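Local coordinates for protein PTS-dependent dihydroxyacetone kinase, ADP-binding subunit dhaL (Lactococcus lactis subsp. lactis, PDB 3CR3) that binds ADP and magnesium, takes a phosphoryl group from DhaM to form ATP, and passes it to dihydroxyacetone held on DhaK, at residues V67-T70 and L71-K74; G84-F87 and L88-K92; K142-L145 and E146-V149. One frame throughout, in Å; residues are numbered along the deposited sequence.

Contact 1: V67-T70 and L71-K74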
loop_
_atom_site.group_PDB
_atom_site.type_symbol
_atom_site.label_atom_id
_atom_site.label_comp_id
_atom_site.label_asym_id
_atom_site.label_seq_id
_atom_site.Cartn_x
_atom_site.Cartn_y
_atom_site.Cartn_z
ATOM N N VAL A 67 24.954 1.702 -23.660
ATOM C CA VAL A 67 23.518 1.875 -23.891
ATOM C C VAL A 67 22.755 1.318 -22.688
ATOM O O VAL A 67 21.913 2.001 -22.110
ATOM C CB VAL A 67 23.058 1.201 -25.213
ATOM C CG1 VAL A 67 21.516 1.246 -25.360
ATOM C CG2 VAL A 67 23.722 1.864 -26.397
ATOM N N ALA A 68 23.081 0.094 -22.298
ATOM C CA ALA A 68 22.418 -0.556 -21.172
ATOM C C ALA A 68 22.448 0.297 -19.884
ATOM O O ALA A 68 21.412 0.517 -19.263
ATOM C CB ALA A 68 23.017 -1.923 -20.938
HETATM N N MSE A 69 23.627 0.797 -19.509
HETATM C CA MSE A 69 23.778 1.575 -18.274
HETATM C C MSE A 69 23.089 2.937 -18.327
HETATM O O MSE A 69 22.517 3.371 -17.331
HETATM C CB MSE A 69 25.258 1.745 -17.890
HETATM C CG MSE A 69 26.028 0.433 -17.750
HETATM SE SE MSE A 69 25.207 -0.857 -16.509
HETATM C CE MSE A 69 24.097 -1.947 -17.678
ATOM N N THR A 70 23.143 3.595 -19.482
ATOM C CA THR A 70 22.473 4.882 -19.669
ATOM C C THR A 70 20.942 4.748 -19.546
ATOM O O THR A 70 20.305 5.507 -18.820
ATOM C CB THR A 70 22.846 5.541 -21.020
ATOM O OG1 THR A 70 24.264 5.481 -21.216
ATOM C CG2 THR A 70 22.403 6.983 -21.053
ATOM N N LEU A 71 20.367 3.771 -20.249
ATOM C CA LEU A 71 18.924 3.520 -20.187
ATOM C C LEU A 71 18.491 3.098 -18.778
ATOM O O LEU A 71 17.444 3.531 -18.292
ATOM C CB LEU A 71 18.479 2.493 -21.253
ATOM C CG LEU A 71 18.674 2.847 -22.739
ATOM C CD1 LEU A 71 18.149 1.732 -23.660
ATOM C CD2 LEU A 71 18.055 4.183 -23.131
HETATM N N MSE A 72 19.315 2.285 -18.113
HETATM C CA MSE A 72 19.028 1.836 -16.747
HETATM C C MSE A 72 18.993 2.982 -15.739
HETATM O O MSE A 72 18.197 2.964 -14.809
HETATM C CB MSE A 72 20.019 0.763 -16.290
HETATM C CG MSE A 72 19.739 -0.622 -16.859
HETATM SE SE MSE A 72 20.512 -2.017 -15.758
HETATM C CE MSE A 72 20.606 -3.477 -17.045
ATOM N N SER A 73 19.857 3.973 -15.926
ATOM C CA SER A 73 19.876 5.149 -15.059
ATOM C C SER A 73 18.794 6.181 -15.393
ATOM O O SER A 73 18.128 6.696 -14.487
ATOM C CB SER A 73 21.253 5.817 -15.098
ATOM O OG SER A 73 22.240 4.958 -14.547
ATOM N N LYS A 74 18.621 6.475 -16.681
ATOM C CA LYS A 74 17.859 7.656 -17.123
ATOM C C LYS A 74 16.363 7.428 -17.471
ATOM O O LYS A 74 15.612 8.393 -17.640
ATOM C CB LYS A 74 18.594 8.346 -18.285
ATOM C CG LYS A 74 20.041 8.770 -17.956
ATOM C CD LYS A 74 20.087 10.019 -17.070
ATOM C CE LYS A 74 21.515 10.427 -16.710
ATOM N NZ LYS A 74 22.097 9.572 -15.615
#
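Val-67 and Leu-71 lie alongside each other one helical turn apart, both pointing the same way. The pair meets by single methyl branches, Val-67 CG1 touching Leu-71 CD1 at 3.8 Å. That branch of Val-67 stands anti to the backbone N (chi1 173°), beside its own carbonyl carbon and therefore on the side where the next turn carries Leu-71. A second apolar pair, also side by side, joins the selenomethionines Met-69 and Met-72 through their end methyls, CE to CE at 3.9 Å. Met-72 runs extended beyond CG, whereas Met-69 doubles back at chi2 (-54°) and chi3, a fold that brings its CE beside the CE and SE of Met-72. The backbone keeps the hydrogen bonds of an alpha-helix. Leu-71 N reaches Val-67 O at 3.0 Å almost straight (174° at the hydrogen), and Met-72 N, Ser-73 N and Lys-74 N repeat the i to i+4 pattern on Ala-68, Met-69 and Thr-70. Ser-73 N is also weakly shared with Thr-70 O. Among the hydroxyls, Ser-73 OG leans back over the preceding turn to 3.2 Å from Met-69 O, but its one proton also has within reach an acidic side chain on the chain of another protein, to which this oxygen is hydrogen-bonded. Thr-70 OG1 likewise reaches back four residues, hydrogen-bonded to Lys-66 O. The stretch is the last part of helix 60-74, which packs against two neighbouring helices, Val-67 and Leu-71 touching both: Val-67, Thr-70 and Leu-71 rest on Thr-48 of helix 37-54, while Val-67, Met-69, Leu-71 and Met-72 pack on Phe-87, Leu-88, Tyr-83 and Ser-85 of helix 79-94.

Contact 2: G84-F87 and L88-K92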
loop_
_atom_site.group_PDB
_atom_site.type_symbol
_atom_site.label_atom_id
_atom_site.label_comp_id
_atom_site.label_asym_id
_atom_site.label_seq_id
_atom_site.Cartn_x
_atom_site.Cartn_y
_atom_site.Cartn_z
ATOM N N GLY A 84 17.453 -1.962 -20.971
ATOM C CA GLY A 84 18.764 -2.019 -20.300
ATOM C C GLY A 84 19.297 -3.441 -20.214
ATOM O O GLY A 84 20.464 -3.694 -20.528
ATOM N N SER A 85 18.441 -4.374 -19.800
ATOM C CA SER A 85 18.833 -5.777 -19.731
ATOM C C SER A 85 18.974 -6.385 -21.135
ATOM O O SER A 85 19.846 -7.223 -21.359
ATOM C CB SER A 85 17.855 -6.585 -18.880
ATOM O OG SER A 85 17.831 -6.089 -17.545
ATOM N N ALA A 86 18.132 -5.954 -22.070
ATOM C CA ALA A 86 18.282 -6.383 -23.463
ATOM C C ALA A 86 19.679 -5.990 -23.945
ATOM O O ALA A 86 20.442 -6.832 -24.388
ATOM C CB ALA A 86 17.191 -5.772 -24.364
ATOM N N PHE A 87 20.034 -4.716 -23.804
ATOM C CA PHE A 87 21.331 -4.264 -24.272
ATOM C C PHE A 87 22.510 -4.893 -23.528
ATOM O O PHE A 87 23.544 -5.162 -24.123
ATOM C CB PHE A 87 21.393 -2.730 -24.338
ATOM C CG PHE A 87 20.779 -2.177 -25.601
ATOM C CD1 PHE A 87 21.509 -2.147 -26.781
ATOM C CD2 PHE A 87 19.451 -1.743 -25.621
ATOM C CE1 PHE A 87 20.949 -1.679 -27.965
ATOM C CE2 PHE A 87 18.877 -1.273 -26.796
ATOM C CZ PHE A 87 19.623 -1.240 -27.970
ATOM N N LEU A 88 22.334 -5.169 -22.243
ATOM C CA LEU A 88 23.389 -5.782 -21.450
ATOM C C LEU A 88 23.734 -7.180 -21.965
ATOM O O LEU A 88 24.911 -7.537 -22.078
ATOM C CB LEU A 88 22.976 -5.834 -19.976
ATOM C CG LEU A 88 24.082 -6.026 -18.944
ATOM C CD1 LEU A 88 25.196 -4.959 -19.060
ATOM C CD2 LEU A 88 23.464 -6.001 -17.564
ATOM N N ALA A 89 22.703 -7.963 -22.273
ATOM C CA ALA A 89 22.888 -9.308 -22.809
ATOM C C ALA A 89 23.516 -9.242 -24.198
ATOM O O ALA A 89 24.424 -10.017 -24.515
ATOM C CB ALA A 89 21.570 -10.034 -22.858
HETATM N N MSE A 90 23.044 -8.295 -25.013
HETATM C CA MSE A 90 23.615 -8.044 -26.339
HETATM C C MSE A 90 25.075 -7.625 -26.251
HETATM O O MSE A 90 25.883 -7.990 -27.102
HETATM C CB MSE A 90 22.798 -6.997 -27.104
HETATM C CG MSE A 90 21.394 -7.476 -27.451
HETATM SE SE MSE A 90 20.327 -6.129 -28.367
HETATM C CE MSE A 90 19.722 -5.026 -26.965
ATOM N N SER A 91 25.404 -6.861 -25.215
ATOM C CA SER A 91 26.788 -6.495 -24.947
ATOM C C SER A 91 27.633 -7.764 -24.740
ATOM O O SER A 91 28.690 -7.929 -25.360
ATOM C CB SER A 91 26.883 -5.578 -23.723
ATOM O OG SER A 91 28.221 -5.188 -23.487
ATOM N N LYS A 92 27.138 -8.670 -23.905
ATOM C CA LYS A 92 27.887 -9.883 -23.588
ATOM C C LYS A 92 28.017 -10.795 -24.820
ATOM O O LYS A 92 29.107 -11.300 -25.113
ATOM C CB LYS A 92 27.283 -10.601 -22.379
ATOM C CG LYS A 92 27.292 -9.753 -21.106
ATOM C CD LYS A 92 26.473 -10.394 -19.983
ATOM C CE LYS A 92 25.711 -9.350 -19.141
ATOM N NZ LYS A 92 26.459 -8.859 -17.952
#
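A Met-aromatic contact between Phe-87 and the selenomethionine Met-90, three residues apart on helix 79-94, marks this buried part of the all-helical DhaL fold. The two side chains cross at a slant, and the end methyl does the touching. CE of Met-90 sits over the middle of one ring face of Phe-87, 3.4 Å from the centroid and only 14° off the normal, which makes it a CH-pi contact. SE of Met-90 stands above the same ring at a greater distance, 4.7 Å from the centroid. The bend at chi3 (-80°) is what turns CE back toward the previous turn and over the ring after an otherwise extended start. On its way the methyl also meets Ala-86 CB at 3.7 Å, so the methyl sits in the corner formed by the alanine and the ring. An alanine in place of Phe-87 is likely to leave the Met-90 methyl without its aromatic platform, open a gap toward Val-67 of helix 60-74, and let the selenium arm turn more freely. Trp-128 of helix 125-136 borders both Ala-86 and Met-90, and Ala-89 faces Ala-106 and Ala-110 of helix 100-115. Regular i to i+4 bonds hold the spacing, among them Met-90 N to Ala-86 O at 3.0 Å and Ser-91 N to Phe-87 O at 2.7 Å. The Met-90 methyl fits tightly against the main chain as well: CE lies 3.2 Å from the backbone N of Phe-87.

Contact 3: K142-L145 and E146-V149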
loop_
_atom_site.group_PDB
_atom_site.type_symbol
_atom_site.label_atom_id
_atom_site.label_comp_id
_atom_site.label_asym_id
_atom_site.label_seq_id
_atom_site.Cartn_x
_atom_site.Cartn_y
_atom_site.Cartn_z
ATOM N N LYS A 142 10.120 -4.054 -42.562
ATOM C CA LYS A 142 9.349 -2.985 -41.926
ATOM C C LYS A 142 7.846 -3.284 -41.955
ATOM O O LYS A 142 7.153 -3.079 -40.960
ATOM C CB LYS A 142 9.658 -1.624 -42.554
ATOM C CG LYS A 142 8.695 -0.520 -42.128
ATOM C CD LYS A 142 9.340 0.858 -42.133
ATOM C CE LYS A 142 8.304 1.936 -41.892
ATOM N NZ LYS A 142 7.391 2.061 -43.066
ATOM N N ASP A 143 7.359 -3.788 -43.082
ATOM C CA ASP A 143 5.961 -4.199 -43.212
ATOM C C ASP A 143 5.589 -5.213 -42.126
ATOM O O ASP A 143 4.555 -5.076 -41.485
ATOM C CB ASP A 143 5.687 -4.815 -44.599
ATOM C CG ASP A 143 5.335 -3.779 -45.665
ATOM O OD1 ASP A 143 5.240 -2.573 -45.347
ATOM O OD2 ASP A 143 5.146 -4.188 -46.841
ATOM N N ASN A 144 6.420 -6.241 -41.950
ATOM C CA ASN A 144 6.169 -7.266 -40.932
ATOM C C ASN A 144 6.232 -6.718 -39.515
ATOM O O ASN A 144 5.458 -7.130 -38.659
ATOM C CB ASN A 144 7.094 -8.477 -41.114
ATOM C CG ASN A 144 6.701 -9.342 -42.312
ATOM O OD1 ASN A 144 5.760 -9.022 -43.044
ATOM N ND2 ASN A 144 7.428 -10.440 -42.521
ATOM N N LEU A 145 7.132 -5.769 -39.278
ATOM C CA LEU A 145 7.177 -5.053 -37.996
ATOM C C LEU A 145 5.862 -4.305 -37.697
ATOM O O LEU A 145 5.270 -4.470 -36.617
ATOM C CB LEU A 145 8.378 -4.092 -37.945
ATOM C CG LEU A 145 9.749 -4.776 -37.805
ATOM C CD1 LEU A 145 10.884 -3.759 -37.945
ATOM C CD2 LEU A 145 9.854 -5.511 -36.467
ATOM N N GLU A 146 5.411 -3.499 -38.664
ATOM C CA GLU A 146 4.171 -2.743 -38.520
ATOM C C GLU A 146 2.961 -3.661 -38.282
ATOM O O GLU A 146 2.069 -3.324 -37.509
ATOM C CB GLU A 146 3.962 -1.818 -39.723
ATOM C CG GLU A 146 2.675 -0.982 -39.690
ATOM C CD GLU A 146 2.568 -0.087 -38.453
ATOM O OE1 GLU A 146 3.607 0.177 -37.788
ATOM O OE2 GLU A 146 1.441 0.358 -38.154
ATOM N N LYS A 147 2.955 -4.823 -38.932
ATOM C CA LYS A 147 1.926 -5.839 -38.703
ATOM C C LYS A 147 1.831 -6.228 -37.218
ATOM O O LYS A 147 0.738 -6.282 -36.664
ATOM C CB LYS A 147 2.191 -7.070 -39.595
ATOM C CG LYS A 147 1.205 -8.214 -39.444
ATOM C CD LYS A 147 1.508 -9.397 -40.401
ATOM C CE LYS A 147 2.546 -10.386 -39.821
ATOM N NZ LYS A 147 3.269 -11.177 -40.892
ATOM N N VAL A 148 2.971 -6.509 -36.587
ATOM C CA VAL A 148 3.005 -6.873 -35.161
ATOM C C VAL A 148 2.524 -5.738 -34.250
ATOM O O VAL A 148 1.810 -5.979 -33.270
ATOM C CB VAL A 148 4.411 -7.365 -34.724
ATOM C CG1 VAL A 148 4.423 -7.765 -33.223
ATOM C CG2 VAL A 148 4.843 -8.540 -35.586
ATOM N N VAL A 149 2.923 -4.509 -34.573
ATOM C CA VAL A 149 2.479 -3.333 -33.829
ATOM C C VAL A 149 0.948 -3.203 -33.856
ATOM O O VAL A 149 0.308 -3.014 -32.820
ATOM C CB VAL A 149 3.115 -2.032 -34.405
ATOM C CG1 VAL A 149 2.494 -0.776 -33.761
ATOM C CG2 VAL A 149 4.628 -2.057 -34.237
#
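Asn-144 overlaps the long side chain of Lys-147, the two lying side by side and pointing the same way from the helix surface. Lys-147 is extended through its first two torsions, then bends at chi3 (86°), and this swing carries NZ back beside the carboxamide, 3.9 Å from Asn-144 OD1. At that range the ammonium would probably feel only a mild electrostatic pull from the amide oxygen. The amide's other end, ND2, has a weak hydrogen bond to Asp-134. Closer to the backbone, Lys-147 CB rests 3.4 Å from Asn-144 O, whose oxygen also takes the N-H of Val-148 at 3.3 Å. These are the opening turns of helix 142-151, where Asn-144 N is hydrogen-bonded to Ser-141 OG, in the helical assembly characteristic of DhaL. Regular i to i+4 bonds run through it, among them Glu-146 N to Lys-142 O at 2.9 Å. Toward the protein the helix presents apolar groups: Leu-145 packs on Phe-184 of helix 175-191 and on Ile-127 and Phe-131 of helix 125-136, and Val-148 adds Ile-127 and Ala-130. Val-149, its CG2 beside the backbone N and 3.4 Å from Leu-145 O, packs on Gln-178 and Ala-181.

Contacts 1 and 2 belong to consecutive helices that lie against each other, their centres 11 Å apart. Ala-68 CB comes to 3.1 Å from Gly-84 O, and Val-67 CG1 meets Phe-87 CG at 3.5 Å. A side chain on Gly-84 would run into Met-72, whose CE lies 3.4 Å from Gly-84 C. Contact 3 lies across the chain's centre from both, with nearest atoms about 17 Å from contact 1 and about 13 Å from contact 2. None touches the nucleotide: bound ADP is about 10 Å from the side chains of Leu-71 and Ala-86 and about 11 Å from that of Val-149. Met-124, an ADP-binding residue, is about 5 Å from Ala-86 between side chains.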